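Local coordinates for rhamnose ABC transporter, periplasmic rhamnose-binding protein (Kribbella flavida, PDB 4KVF) that probably binds rhamnose or a related sugar as the periplasmic substrate-binding component of an ABC transporter, at residues Q142-G147 and A321-L326; T54-G59 and L278-D283; I166-A171 and S180-M185; A34-G39 and S297-G302; A43-Q48 and S83-Y88. All coordinates share one frame; numbering follows the deposited sequence.

From the N terminus, three segments open in turn: 34-39 of contact 4, 43-48 of contact 5 and 54-59 of contact 2. Contact 5 closes first, at 83-88. It is nested in contact 4 and crosses contact 2. Contact 1 opens at 142-147, and the short contact 3 (166-171 with 180-185) closes inside contacts 1, 2 and 4. Then 278-283 closes contact 2, 297-302 closes contact 4 and 321-326 closes contact 1, which crosses both. Contact 2 is nested in contact 4 and touches contact 1. Contact 5 packs a helix on the six-stranded sheet, and contact 3 packs one on the four-stranded sheet. Contact 4 ties the N-terminal loop to the end of helix 281-296.

Contact 1: Q142-G147 and A321-L326; sequences QATTQG and AGEIVL
Thr144 and Val325 meet through their methyl groups. Thr144 CG2 lies 3.6 Å from Val325 CG2 and 3.9 Å from Val325 CG1, with the two side chains crossing at about a right angle. Thr144 CG2 is anti to its own carbonyl carbon. Its OG1 sits between the backbone N and the carbonyl carbon (chi1 59°). Thr144 is the N-cap of helix 145-159, and its OG1 accepts from Gly147 N at 2.8 Å. One residue thus uses its methyl across the contact and its hydroxyl to cap the helix that follows. An alanine in place of Thr144 would probably leave Gly147 N without its side-chain cap and open a small gap against the Val325 methyls.

The second close point is at the other end. Leu326 CB rests 3.6 Å from Gln142 O, and Leu326 CD2 lies 4.0 Å from the same oxygen. Gln142 itself turns its amide elsewhere, with NE2 bonded to Asp128 OD1.

The rest of the contact is looser. Ala143 CA comes only to 4.5 Å from Val325 CG1. Glu323 OE1 stands 4.2 Å from Thr144 CG2, while its OE2 is held by Asn141. Thr144, Val325 and Glu323 are partly exposed, so this is the solvent side.

Strand 323-325 lies at the edge of the six-stranded sheet, beside strand 138-141. On its far side Ile324 packs on helix 281-296. From strand 138-141 the chain crosses to helix 145-159, which lies against helix 176-189, consistent with a hinge between two lobes.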
# COMPACT_ATOMS: atom_id res chain seq x y z
N GLN A 142 3.45 -2.60 2.08
CA GLN A 142 2.06 -3.04 2.15
C GLN A 142 1.78 -4.15 1.16
O GLN A 142 0.95 -5.03 1.42
CB GLN A 142 1.08 -1.88 1.92
CG GLN A 142 1.27 -1.14 0.62
CD GLN A 142 2.14 0.09 0.79
OE1 GLN A 142 3.22 0.02 1.38
NE2 GLN A 142 1.66 1.23 0.29
N ALA A 143 2.49 -4.13 0.04
CA ALA A 143 2.35 -5.19 -0.96
C ALA A 143 3.46 -4.97 -1.95
O ALA A 143 3.77 -3.84 -2.27
CB ALA A 143 0.99 -5.10 -1.65
N THR A 144 4.04 -6.06 -2.46
CA THR A 144 5.12 -5.94 -3.43
C THR A 144 4.56 -5.57 -4.79
O THR A 144 3.37 -5.72 -5.06
CB THR A 144 5.92 -7.25 -3.58
OG1 THR A 144 5.05 -8.30 -4.01
CG2 THR A 144 6.59 -7.64 -2.26
N THR A 145 5.43 -5.07 -5.67
CA THR A 145 4.96 -4.77 -7.01
C THR A 145 4.57 -6.07 -7.72
O THR A 145 3.64 -6.08 -8.52
CB THR A 145 5.98 -3.98 -7.83
OG1 THR A 145 7.19 -4.74 -7.92
CG2 THR A 145 6.27 -2.64 -7.18
N GLN A 146 5.28 -7.15 -7.42
CA GLN A 146 4.94 -8.46 -7.96
C GLN A 146 3.55 -8.85 -7.49
O GLN A 146 2.71 -9.31 -8.28
CB GLN A 146 5.95 -9.52 -7.51
CG GLN A 146 5.69 -10.91 -8.07
CD GLN A 146 5.77 -10.94 -9.59
OE1 GLN A 146 6.55 -10.21 -10.21
NE2 GLN A 146 4.94 -11.79 -10.20
N GLY A 147 3.31 -8.66 -6.19
CA GLY A 147 2.02 -9.02 -5.61
C GLY A 147 0.89 -8.25 -6.26
O GLY A 147 -0.16 -8.80 -6.59
N ALA A 321 17.12 -7.03 2.47
CA ALA A 321 17.33 -5.63 2.83
C ALA A 321 16.36 -5.10 3.88
O ALA A 321 16.04 -3.91 3.90
CB ALA A 321 17.28 -4.74 1.58
N GLY A 322 15.90 -5.97 4.76
CA GLY A 322 15.04 -5.55 5.86
C GLY A 322 13.60 -5.28 5.48
O GLY A 322 12.84 -4.74 6.28
N GLU A 323 13.21 -5.67 4.27
CA GLU A 323 11.83 -5.48 3.84
C GLU A 323 10.93 -6.54 4.44
O GLU A 323 11.23 -7.74 4.36
CB GLU A 323 11.72 -5.54 2.31
CG GLU A 323 10.29 -5.48 1.84
CD GLU A 323 10.17 -5.40 0.32
OE1 GLU A 323 10.15 -6.46 -0.33
OE2 GLU A 323 10.12 -4.27 -0.20
N ILE A 324 9.85 -6.08 5.07
CA ILE A 324 8.84 -6.96 5.63
C ILE A 324 7.54 -6.71 4.87
O ILE A 324 7.01 -5.60 4.91
CB ILE A 324 8.63 -6.67 7.13
CG1 ILE A 324 9.96 -6.83 7.88
CG2 ILE A 324 7.57 -7.60 7.70
CD1 ILE A 324 9.90 -6.37 9.35
N VAL A 325 7.05 -7.73 4.18
CA VAL A 325 5.88 -7.54 3.30
C VAL A 325 4.62 -7.91 4.05
O VAL A 325 4.51 -9.03 4.55
CB VAL A 325 6.00 -8.45 2.05
CG1 VAL A 325 4.76 -8.29 1.16
CG2 VAL A 325 7.27 -8.09 1.28
N LEU A 326 3.67 -6.97 4.13
CA LEU A 326 2.46 -7.17 4.92
C LEU A 326 1.71 -8.40 4.44
O LEU A 326 1.25 -9.23 5.23
CB LEU A 326 1.55 -5.93 4.83
CG LEU A 326 0.14 -6.05 5.40
CD1 LEU A 326 0.16 -6.33 6.91
CD2 LEU A 326 -0.64 -4.77 5.10

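Contact 2: T54-G59 and L278-D283; sequences TDVEVG and LWNPAD
Pro281 O is met by three carbons of Glu57. Glu57 CA approaches to 3.4 Å of Pro281 O in a CA-H...O contact with 155° at the hydrogen, and Glu57 CG lies 3.7 Å from it. A second such contact runs the other way, from Ala282 CA to Val56 O at 3.3 Å. It is more bent.

Apolar carbons pack beside the carbonyls. Val56 CG1, anti to its backbone N, reaches Ala282 CB at 3.8 Å. Glu57 CB packs on Pro281 CB at 3.9 Å. Asn280 is the N-cap of helix 281-296. Its OD1 accepts from Ala282 N at 3.1 Å, with the donor 53° above the carbonyl plane. Phe342 touches both Val56 and Pro281.

Helix 52-67 therefore lies against the first turn of helix 281-296, a helix that follows strand 276-278 closely. The carboxylate of Glu57 points past the contact, and OE2 lies close to Asp128 OD2. That pairing of like charges may favour a proton on one of them. The contact itself rests on weak CH...O and apolar touches, consistent with the close backbone approach of Glu57 and Ala282.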
# COMPACT_ATOMS: atom_id res chain seq x y z
N THR A 54 -4.49 8.12 6.10
CA THR A 54 -3.40 8.17 7.08
C THR A 54 -3.89 7.92 8.51
O THR A 54 -3.22 7.24 9.29
CB THR A 54 -2.66 9.52 7.02
OG1 THR A 54 -1.96 9.62 5.78
CG2 THR A 54 -1.68 9.63 8.17
N ASP A 55 -5.06 8.46 8.83
CA ASP A 55 -5.67 8.25 10.14
C ASP A 55 -5.89 6.77 10.45
O ASP A 55 -5.59 6.31 11.56
CB ASP A 55 -6.99 9.01 10.27
CG ASP A 55 -6.79 10.51 10.43
OD1 ASP A 55 -5.63 10.96 10.55
OD2 ASP A 55 -7.81 11.24 10.44
N VAL A 56 -6.39 6.02 9.47
CA VAL A 56 -6.62 4.59 9.63
C VAL A 56 -5.28 3.88 9.78
O VAL A 56 -5.15 2.93 10.57
CB VAL A 56 -7.37 3.99 8.43
CG1 VAL A 56 -7.55 2.48 8.60
CG2 VAL A 56 -8.73 4.67 8.25
N GLU A 57 -4.30 4.36 9.03
CA GLU A 57 -2.95 3.78 9.01
C GLU A 57 -2.27 3.88 10.36
O GLU A 57 -1.87 2.87 10.95
CB GLU A 57 -2.12 4.49 7.95
CG GLU A 57 -0.73 3.96 7.73
CD GLU A 57 -0.17 4.40 6.39
OE1 GLU A 57 -0.02 5.63 6.18
OE2 GLU A 57 0.10 3.53 5.54
N VAL A 58 -2.12 5.10 10.88
CA VAL A 58 -1.44 5.26 12.16
C VAL A 58 -2.31 4.76 13.32
O VAL A 58 -1.79 4.43 14.39
CB VAL A 58 -0.99 6.71 12.41
CG1 VAL A 58 0.07 7.10 11.39
CG2 VAL A 58 -2.18 7.68 12.38
N GLY A 59 -3.62 4.71 13.09
CA GLY A 59 -4.56 4.22 14.08
C GLY A 59 -4.33 2.75 14.37
O GLY A 59 -4.59 2.27 15.47
N LEU A 278 -6.56 -3.54 -2.83
CA LEU A 278 -5.68 -2.53 -2.28
C LEU A 278 -4.99 -3.21 -1.11
O LEU A 278 -4.41 -4.28 -1.27
CB LEU A 278 -6.43 -1.26 -1.83
CG LEU A 278 -5.57 -0.01 -1.63
CD1 LEU A 278 -5.12 0.62 -2.97
CD2 LEU A 278 -6.26 1.03 -0.75
N TRP A 279 -5.11 -2.62 0.08
CA TRP A 279 -4.50 -3.16 1.28
C TRP A 279 -5.20 -2.50 2.47
O TRP A 279 -5.95 -1.54 2.29
CB TRP A 279 -2.99 -2.88 1.29
CG TRP A 279 -2.61 -1.51 0.78
CD1 TRP A 279 -2.59 -0.35 1.50
CD2 TRP A 279 -2.18 -1.16 -0.55
NE1 TRP A 279 -2.19 0.70 0.71
CE2 TRP A 279 -1.94 0.23 -0.55
CE3 TRP A 279 -1.99 -1.89 -1.72
CZ2 TRP A 279 -1.51 0.91 -1.69
CZ3 TRP A 279 -1.56 -1.21 -2.85
CH2 TRP A 279 -1.32 0.17 -2.83
N ASN A 280 -5.01 -3.03 3.67
CA ASN A 280 -5.61 -2.43 4.86
C ASN A 280 -4.56 -1.57 5.55
O ASN A 280 -3.63 -2.10 6.15
CB ASN A 280 -6.16 -3.50 5.80
CG ASN A 280 -6.80 -2.92 7.05
OD1 ASN A 280 -6.86 -1.70 7.23
ND2 ASN A 280 -7.31 -3.80 7.91
N PRO A 281 -4.69 -0.23 5.45
CA PRO A 281 -3.62 0.63 5.96
C PRO A 281 -3.43 0.45 7.44
O PRO A 281 -2.31 0.63 7.93
CB PRO A 281 -4.15 2.05 5.68
CG PRO A 281 -5.19 1.87 4.63
CD PRO A 281 -5.82 0.55 4.91
N ALA A 282 -4.49 0.12 8.17
CA ALA A 282 -4.37 -0.11 9.60
C ALA A 282 -3.37 -1.22 9.90
O ALA A 282 -2.63 -1.17 10.88
CB ALA A 282 -5.74 -0.41 10.23
N ASP A 283 -3.34 -2.24 9.04
CA ASP A 283 -2.41 -3.35 9.25
C ASP A 283 -0.97 -2.92 9.03
O ASP A 283 -0.05 -3.51 9.59
CB ASP A 283 -2.73 -4.54 8.34
CG ASP A 283 -4.03 -5.23 8.71
OD1 ASP A 283 -4.50 -5.08 9.87
OD2 ASP A 283 -4.59 -5.94 7.84

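Contact 3: I166-A171 and S180-M185; sequences IAVLSA and SWIEVM
Val168 faces Ile182 and Met185 within a beta-alpha-beta unit made of strand 164-170, helix 176-189 and strand 197-204. The strand and helix segments run nearly antiparallel, at 169°, with their axes 10.9 Å apart. This is the usual packing of a helix on a parallel sheet, here the four-stranded one.

Val168 sends one branch to each partner. Its CG1 is anti to the backbone N and lies 4.0 Å from Ile182 CD1. Its CG2 is anti to the carbonyl carbon and lies 3.9 Å from Met185 CE. The selenium of Met185, modelled as selenomethionine, is at the same distance from that branch. Both helix side chains cross obliquely to Val168.

Met185 is extended as far as SE, then bends at the last torsion (chi3 67°), which places CE. The methyl comes within 4.3 Å of Ile166 CD1, so it touches two strand residues. Ile182 keeps CG1 beside the backbone N and carries CD1 outward in an extended chain toward the end of the strand.

Every residue that touches here is buried. Neighbouring strands complete the layer: Ile182 also packs on Ile202, Val168 on Leu199 and Met185 on Val230. Helix 145-159 adds Val153 against Met185. Of the strand residues that touch the helix here, Ser170 is the polar one. There Ile182 CD1 meets the serine side chain, 3.9 Å from Ser170 CB and 3.6 Å from Ser170 OG.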
# COMPACT_ATOMS: atom_id res chain seq x y z
N ILE A 166 -8.18 -6.87 -22.61
CA ILE A 166 -8.19 -6.01 -21.44
C ILE A 166 -7.40 -4.74 -21.76
O ILE A 166 -6.56 -4.74 -22.66
CB ILE A 166 -7.60 -6.73 -20.19
CG1 ILE A 166 -6.12 -7.03 -20.37
CG2 ILE A 166 -8.37 -8.03 -19.90
CD1 ILE A 166 -5.43 -7.46 -19.06
N ALA A 167 -7.68 -3.66 -21.03
CA ALA A 167 -6.96 -2.41 -21.23
C ALA A 167 -6.66 -1.85 -19.86
O ALA A 167 -7.36 -2.15 -18.90
CB ALA A 167 -7.80 -1.43 -22.02
N VAL A 168 -5.59 -1.07 -19.75
CA VAL A 168 -5.25 -0.44 -18.49
C VAL A 168 -5.57 1.05 -18.56
O VAL A 168 -5.30 1.69 -19.58
CB VAL A 168 -3.75 -0.66 -18.16
CG1 VAL A 168 -3.28 0.27 -17.01
CG2 VAL A 168 -3.49 -2.13 -17.83
N LEU A 169 -6.19 1.57 -17.51
CA LEU A 169 -6.34 3.01 -17.32
C LEU A 169 -5.41 3.41 -16.18
O LEU A 169 -5.65 3.11 -15.01
CB LEU A 169 -7.80 3.37 -17.03
CG LEU A 169 -8.12 4.83 -16.66
CD1 LEU A 169 -7.68 5.77 -17.77
CD2 LEU A 169 -9.62 5.00 -16.39
N SER A 170 -4.30 4.05 -16.54
CA SER A 170 -3.25 4.33 -15.57
C SER A 170 -3.34 5.76 -15.04
O SER A 170 -4.32 6.46 -15.28
CB SER A 170 -1.87 4.06 -16.18
OG SER A 170 -0.86 4.08 -15.18
N ALA A 171 -2.31 6.15 -14.30
CA ALA A 171 -2.17 7.53 -13.85
C ALA A 171 -1.45 8.31 -14.94
O ALA A 171 -1.88 8.29 -16.09
CB ALA A 171 -1.39 7.57 -12.53
N SER A 180 5.57 0.49 -12.65
CA SER A 180 6.11 -0.75 -12.08
C SER A 180 5.05 -1.83 -12.16
O SER A 180 5.32 -2.95 -12.62
CB SER A 180 6.51 -0.56 -10.62
OG SER A 180 7.71 0.18 -10.51
N TRP A 181 3.85 -1.50 -11.70
CA TRP A 181 2.77 -2.48 -11.67
C TRP A 181 2.42 -2.97 -13.07
O TRP A 181 2.15 -4.15 -13.28
CB TRP A 181 1.54 -1.91 -10.96
CG TRP A 181 1.81 -1.52 -9.54
CD1 TRP A 181 2.69 -2.14 -8.68
CD2 TRP A 181 1.24 -0.43 -8.82
NE1 TRP A 181 2.68 -1.49 -7.46
CE2 TRP A 181 1.80 -0.44 -7.52
CE3 TRP A 181 0.30 0.56 -9.14
CZ2 TRP A 181 1.45 0.50 -6.55
CZ3 TRP A 181 -0.04 1.48 -8.18
CH2 TRP A 181 0.53 1.45 -6.90
N ILE A 182 2.44 -2.05 -14.03
CA ILE A 182 2.13 -2.42 -15.42
C ILE A 182 3.20 -3.36 -15.96
O ILE A 182 2.90 -4.33 -16.66
CB ILE A 182 1.98 -1.15 -16.29
CG1 ILE A 182 0.68 -0.42 -15.91
CG2 ILE A 182 2.01 -1.49 -17.78
CD1 ILE A 182 0.59 1.01 -16.47
N GLU A 183 4.46 -3.09 -15.63
CA GLU A 183 5.53 -3.98 -16.09
C GLU A 183 5.33 -5.38 -15.53
O GLU A 183 5.51 -6.37 -16.24
CB GLU A 183 6.92 -3.43 -15.73
CG GLU A 183 8.06 -4.32 -16.22
CD GLU A 183 8.17 -4.39 -17.75
OE1 GLU A 183 7.81 -3.40 -18.43
OE2 GLU A 183 8.61 -5.44 -18.26
N VAL A 184 4.94 -5.49 -14.26
CA VAL A 184 4.66 -6.80 -13.70
C VAL A 184 3.47 -7.46 -14.43
O VAL A 184 3.52 -8.64 -14.77
CB VAL A 184 4.40 -6.74 -12.18
CG1 VAL A 184 3.98 -8.13 -11.67
CG2 VAL A 184 5.67 -6.27 -11.47
N MSE A 185 2.42 -6.68 -14.69
CA MSE A 185 1.28 -7.19 -15.46
C MSE A 185 1.72 -7.79 -16.80
O MSE A 185 1.26 -8.86 -17.19
CB MSE A 185 0.27 -6.08 -15.72
CG MSE A 185 -0.49 -5.62 -14.50
SE MSE A 185 -1.87 -4.33 -15.01
CE MSE A 185 -3.01 -5.54 -16.02

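Contact 4: A34-G39 and S297-G302; sequences APLKEG and SGQITG
Gln299 NE2 donates to Ala34 O in a short, straight bond of 2.6 Å, with 168° at the hydrogen. The oxygen lies in the amide plane of Gln299, and the donor stands nearly along the C=O axis. The second bond is from Lys37 N to Ser297 OG, at 3.0 Å and almost linear (173°). Ser297 OG is also bonded to Ala293 O, so it links the N-terminal loop to the last turn of helix 281-296. That helix ends in a Schellman motif, with Gly298 as its positive-phi residue.

Side chains pack around these bonds. Leu36 crosses Gln299 at about a right angle, and Leu36 CD1 lies 3.4 Å from Gln299 OE1. An alanine in place of Gln299 would probably leave Ala34 O without its amide donor and Leu36 CD1 without this neighbour. The extended Lys37 chain passes over Ser297, with Lys37 CE 3.9 Å from Ser297 CA, and its NZ reaches Lys296 O.

This is a surface contact, joining the loop before strand 41-45 to the loop after the helix. Pro35 O touches Ser297 CB at 3.5 Å. Ala34 CB, which points toward the helix end, lies 3.5 Å from Ser297 O.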
# COMPACT_ATOMS: atom_id res chain seq x y z
N ALA A 34 13.62 -13.76 23.10
CA ALA A 34 13.63 -12.56 23.92
C ALA A 34 12.21 -12.03 24.05
O ALA A 34 11.48 -11.95 23.06
CB ALA A 34 14.54 -11.50 23.31
N PRO A 35 11.81 -11.64 25.27
CA PRO A 35 10.46 -11.10 25.45
C PRO A 35 10.30 -9.69 24.89
O PRO A 35 11.22 -8.88 25.01
CB PRO A 35 10.28 -11.09 26.98
CG PRO A 35 11.68 -11.00 27.52
CD PRO A 35 12.54 -11.76 26.55
N LEU A 36 9.15 -9.41 24.28
CA LEU A 36 8.85 -8.05 23.85
C LEU A 36 8.80 -7.17 25.09
O LEU A 36 8.12 -7.51 26.06
CB LEU A 36 7.52 -8.01 23.09
CG LEU A 36 7.45 -7.37 21.69
CD1 LEU A 36 8.65 -7.73 20.84
CD2 LEU A 36 6.18 -7.83 20.99
N LYS A 37 9.55 -6.07 25.06
CA LYS A 37 9.60 -5.13 26.18
C LYS A 37 8.31 -4.32 26.30
O LYS A 37 7.74 -3.92 25.29
CB LYS A 37 10.77 -4.16 26.01
CG LYS A 37 12.16 -4.77 26.07
CD LYS A 37 13.20 -3.70 25.71
CE LYS A 37 14.61 -4.26 25.55
NZ LYS A 37 15.58 -3.20 25.10
N GLU A 38 7.88 -4.06 27.53
CA GLU A 38 6.77 -3.15 27.79
C GLU A 38 7.28 -1.72 27.88
O GLU A 38 8.47 -1.48 28.09
CB GLU A 38 6.04 -3.53 29.08
CG GLU A 38 5.34 -4.87 29.02
CD GLU A 38 4.73 -5.27 30.36
OE1 GLU A 38 5.13 -4.71 31.40
OE2 GLU A 38 3.85 -6.15 30.36
N GLY A 39 6.37 -0.76 27.73
CA GLY A 39 6.70 0.64 27.94
C GLY A 39 7.51 1.29 26.83
O GLY A 39 8.07 2.38 27.02
N SER A 297 13.48 -4.99 21.24
CA SER A 297 13.55 -6.05 22.25
C SER A 297 14.62 -7.09 21.95
O SER A 297 14.84 -8.02 22.73
CB SER A 297 12.18 -6.72 22.40
OG SER A 297 11.17 -5.73 22.57
N GLY A 298 15.29 -6.95 20.82
CA GLY A 298 16.35 -7.87 20.45
C GLY A 298 15.90 -9.17 19.79
O GLY A 298 16.72 -10.07 19.61
N GLN A 299 14.63 -9.28 19.42
CA GLN A 299 14.14 -10.50 18.79
C GLN A 299 14.61 -10.66 17.34
O GLN A 299 14.80 -11.78 16.85
CB GLN A 299 12.61 -10.55 18.81
CG GLN A 299 11.99 -10.67 20.18
CD GLN A 299 10.48 -10.72 20.11
OE1 GLN A 299 9.88 -10.35 19.10
NE2 GLN A 299 9.86 -11.19 21.19
N ILE A 300 14.74 -9.53 16.65
CA ILE A 300 15.22 -9.49 15.27
C ILE A 300 16.23 -8.37 15.13
O ILE A 300 16.34 -7.51 16.01
CB ILE A 300 14.07 -9.29 14.25
CG1 ILE A 300 13.35 -7.96 14.46
CG2 ILE A 300 13.09 -10.49 14.26
CD1 ILE A 300 12.34 -7.64 13.36
N THR A 301 16.97 -8.37 14.01
CA THR A 301 17.92 -7.29 13.70
C THR A 301 17.61 -6.65 12.34
O THR A 301 18.14 -5.58 12.00
CB THR A 301 19.39 -7.79 13.70
OG1 THR A 301 19.58 -8.74 12.65
CG2 THR A 301 19.76 -8.44 15.04
N GLY A 302 16.76 -7.31 11.57
CA GLY A 302 16.46 -6.86 10.23
C GLY A 302 17.21 -7.66 9.17
O GLY A 302 17.17 -7.32 7.99

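Contact 5: A43-Q48 and S83-Y88; sequences AYLPKQ and SSQVSY
Leu45 reaches from strand 41-45 to Gln85 and Tyr88 in the first turn of helix 85-94. Its CB points toward the helix. CG is anti to the backbone N (chi1 175°); across the contact, CG lies 4.3 Å from Gln85 NE2. The two methyls then part. CD1 lies 3.8 Å from Tyr88 CB and 4.1 Å from Tyr88 CG, where it comes up obliquely to the ring. CD2 is 3.7 Å from Tyr88 CB and also rests 3.8 Å from Gln85 O. Both methyls thus touch Tyr88 CB. The side chains of Leu45 and Tyr88 cross at about a right angle. Beyond CB the tyrosine leads away from the strand, toward Pro77.

Strand 41-45 belongs to the six-stranded parallel sheet of the periplasmic binding protein fold, and helix 85-94 packs on it. The strand lies between strands 71-74 and 99-102, and helix 85-94 leads into the latter. Tyr44 points to the other side, where it touches Val58 of helix 52-67.

Gln85 stretches its amide past Leu45 along the end of the strand. Its NE2 is 3.7 Å from Pro46 O, too long for a bond. The amide is held further on, with NE2 bonded to Ala103 O and OE1 to Asn105 N. That fixes the rotation of the group.

The helix start is capped by Ser84, whose OG accepts from Ser87 N at 3.2 Å. Ser87 OG in turn donates to Ser84 O at 2.6 Å, in the carbonyl plane.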
# COMPACT_ATOMS: atom_id res chain seq x y z
N ALA A 43 6.79 6.14 18.02
CA ALA A 43 6.23 7.35 17.41
C ALA A 43 6.05 7.14 15.91
O ALA A 43 6.88 6.50 15.27
CB ALA A 43 7.15 8.53 17.66
N TYR A 44 4.97 7.70 15.37
CA TYR A 44 4.63 7.59 13.95
C TYR A 44 4.76 8.94 13.25
O TYR A 44 4.26 9.96 13.75
CB TYR A 44 3.21 7.07 13.78
CG TYR A 44 3.12 5.59 14.01
CD1 TYR A 44 3.19 5.07 15.30
CD2 TYR A 44 3.00 4.71 12.95
CE1 TYR A 44 3.14 3.70 15.52
CE2 TYR A 44 2.95 3.35 13.16
CZ TYR A 44 3.02 2.85 14.45
OH TYR A 44 2.96 1.49 14.65
N LEU A 45 5.41 8.92 12.10
CA LEU A 45 5.59 10.11 11.26
C LEU A 45 5.17 9.76 9.85
O LEU A 45 6.00 9.34 9.02
CB LEU A 45 7.06 10.56 11.26
CG LEU A 45 7.49 11.73 10.35
CD1 LEU A 45 6.56 12.92 10.48
CD2 LEU A 45 8.92 12.15 10.70
N PRO A 46 3.88 9.93 9.56
CA PRO A 46 3.37 9.68 8.21
C PRO A 46 3.79 10.80 7.26
O PRO A 46 4.41 11.77 7.71
CB PRO A 46 1.86 9.67 8.41
CG PRO A 46 1.64 10.66 9.53
CD PRO A 46 2.84 10.51 10.44
N LYS A 47 3.48 10.67 5.98
CA LYS A 47 3.78 11.73 5.02
C LYS A 47 2.99 13.01 5.30
O LYS A 47 3.54 14.11 5.23
CB LYS A 47 3.51 11.24 3.59
CG LYS A 47 4.37 10.05 3.21
CD LYS A 47 4.34 9.79 1.72
CE LYS A 47 5.58 9.03 1.29
NZ LYS A 47 5.49 8.62 -0.14
N GLN A 48 1.70 12.85 5.61
CA GLN A 48 0.85 13.98 5.98
C GLN A 48 -0.17 13.59 7.04
O GLN A 48 -0.83 12.56 6.91
CB GLN A 48 0.12 14.55 4.75
CG GLN A 48 0.97 15.43 3.84
CD GLN A 48 0.13 16.36 2.97
OE1 GLN A 48 -0.97 16.75 3.34
NE2 GLN A 48 0.66 16.70 1.80
N SER A 83 7.01 22.41 6.66
CA SER A 83 8.05 21.83 7.50
C SER A 83 8.56 20.54 6.88
O SER A 83 7.78 19.75 6.34
CB SER A 83 7.53 21.55 8.91
OG SER A 83 7.39 22.76 9.65
N SER A 84 9.86 20.33 6.97
CA SER A 84 10.49 19.10 6.49
C SER A 84 10.27 17.93 7.44
O SER A 84 10.07 18.11 8.64
CB SER A 84 11.99 19.32 6.36
OG SER A 84 12.57 19.51 7.64
N GLN A 85 10.32 16.72 6.91
CA GLN A 85 10.26 15.55 7.76
C GLN A 85 11.45 15.49 8.70
O GLN A 85 11.36 14.95 9.80
CB GLN A 85 10.20 14.28 6.93
CG GLN A 85 8.85 14.05 6.30
CD GLN A 85 8.77 12.68 5.69
OE1 GLN A 85 9.65 12.28 4.93
NE2 GLN A 85 7.72 11.93 6.05
N VAL A 86 12.58 16.05 8.28
CA VAL A 86 13.78 16.06 9.12
C VAL A 86 13.52 16.77 10.46
O VAL A 86 13.97 16.29 11.52
CB VAL A 86 14.97 16.67 8.34
CG1 VAL A 86 16.19 16.90 9.25
CG2 VAL A 86 15.33 15.76 7.18
N SER A 87 12.77 17.87 10.43
CA SER A 87 12.48 18.63 11.66
C SER A 87 11.72 17.74 12.64
O SER A 87 11.99 17.75 13.85
CB SER A 87 11.68 19.90 11.35
OG SER A 87 10.41 19.59 10.80
N TYR A 88 10.80 16.94 12.12
CA TYR A 88 10.04 16.03 12.97
C TYR A 88 10.89 14.88 13.50
O TYR A 88 10.78 14.51 14.66
CB TYR A 88 8.79 15.50 12.23
CG TYR A 88 7.77 16.58 11.95
CD1 TYR A 88 6.90 17.02 12.95
CD2 TYR A 88 7.68 17.17 10.70
CE1 TYR A 88 5.97 18.02 12.70
CE2 TYR A 88 6.76 18.19 10.44
CZ TYR A 88 5.91 18.60 11.44
OH TYR A 88 4.99 19.58 11.19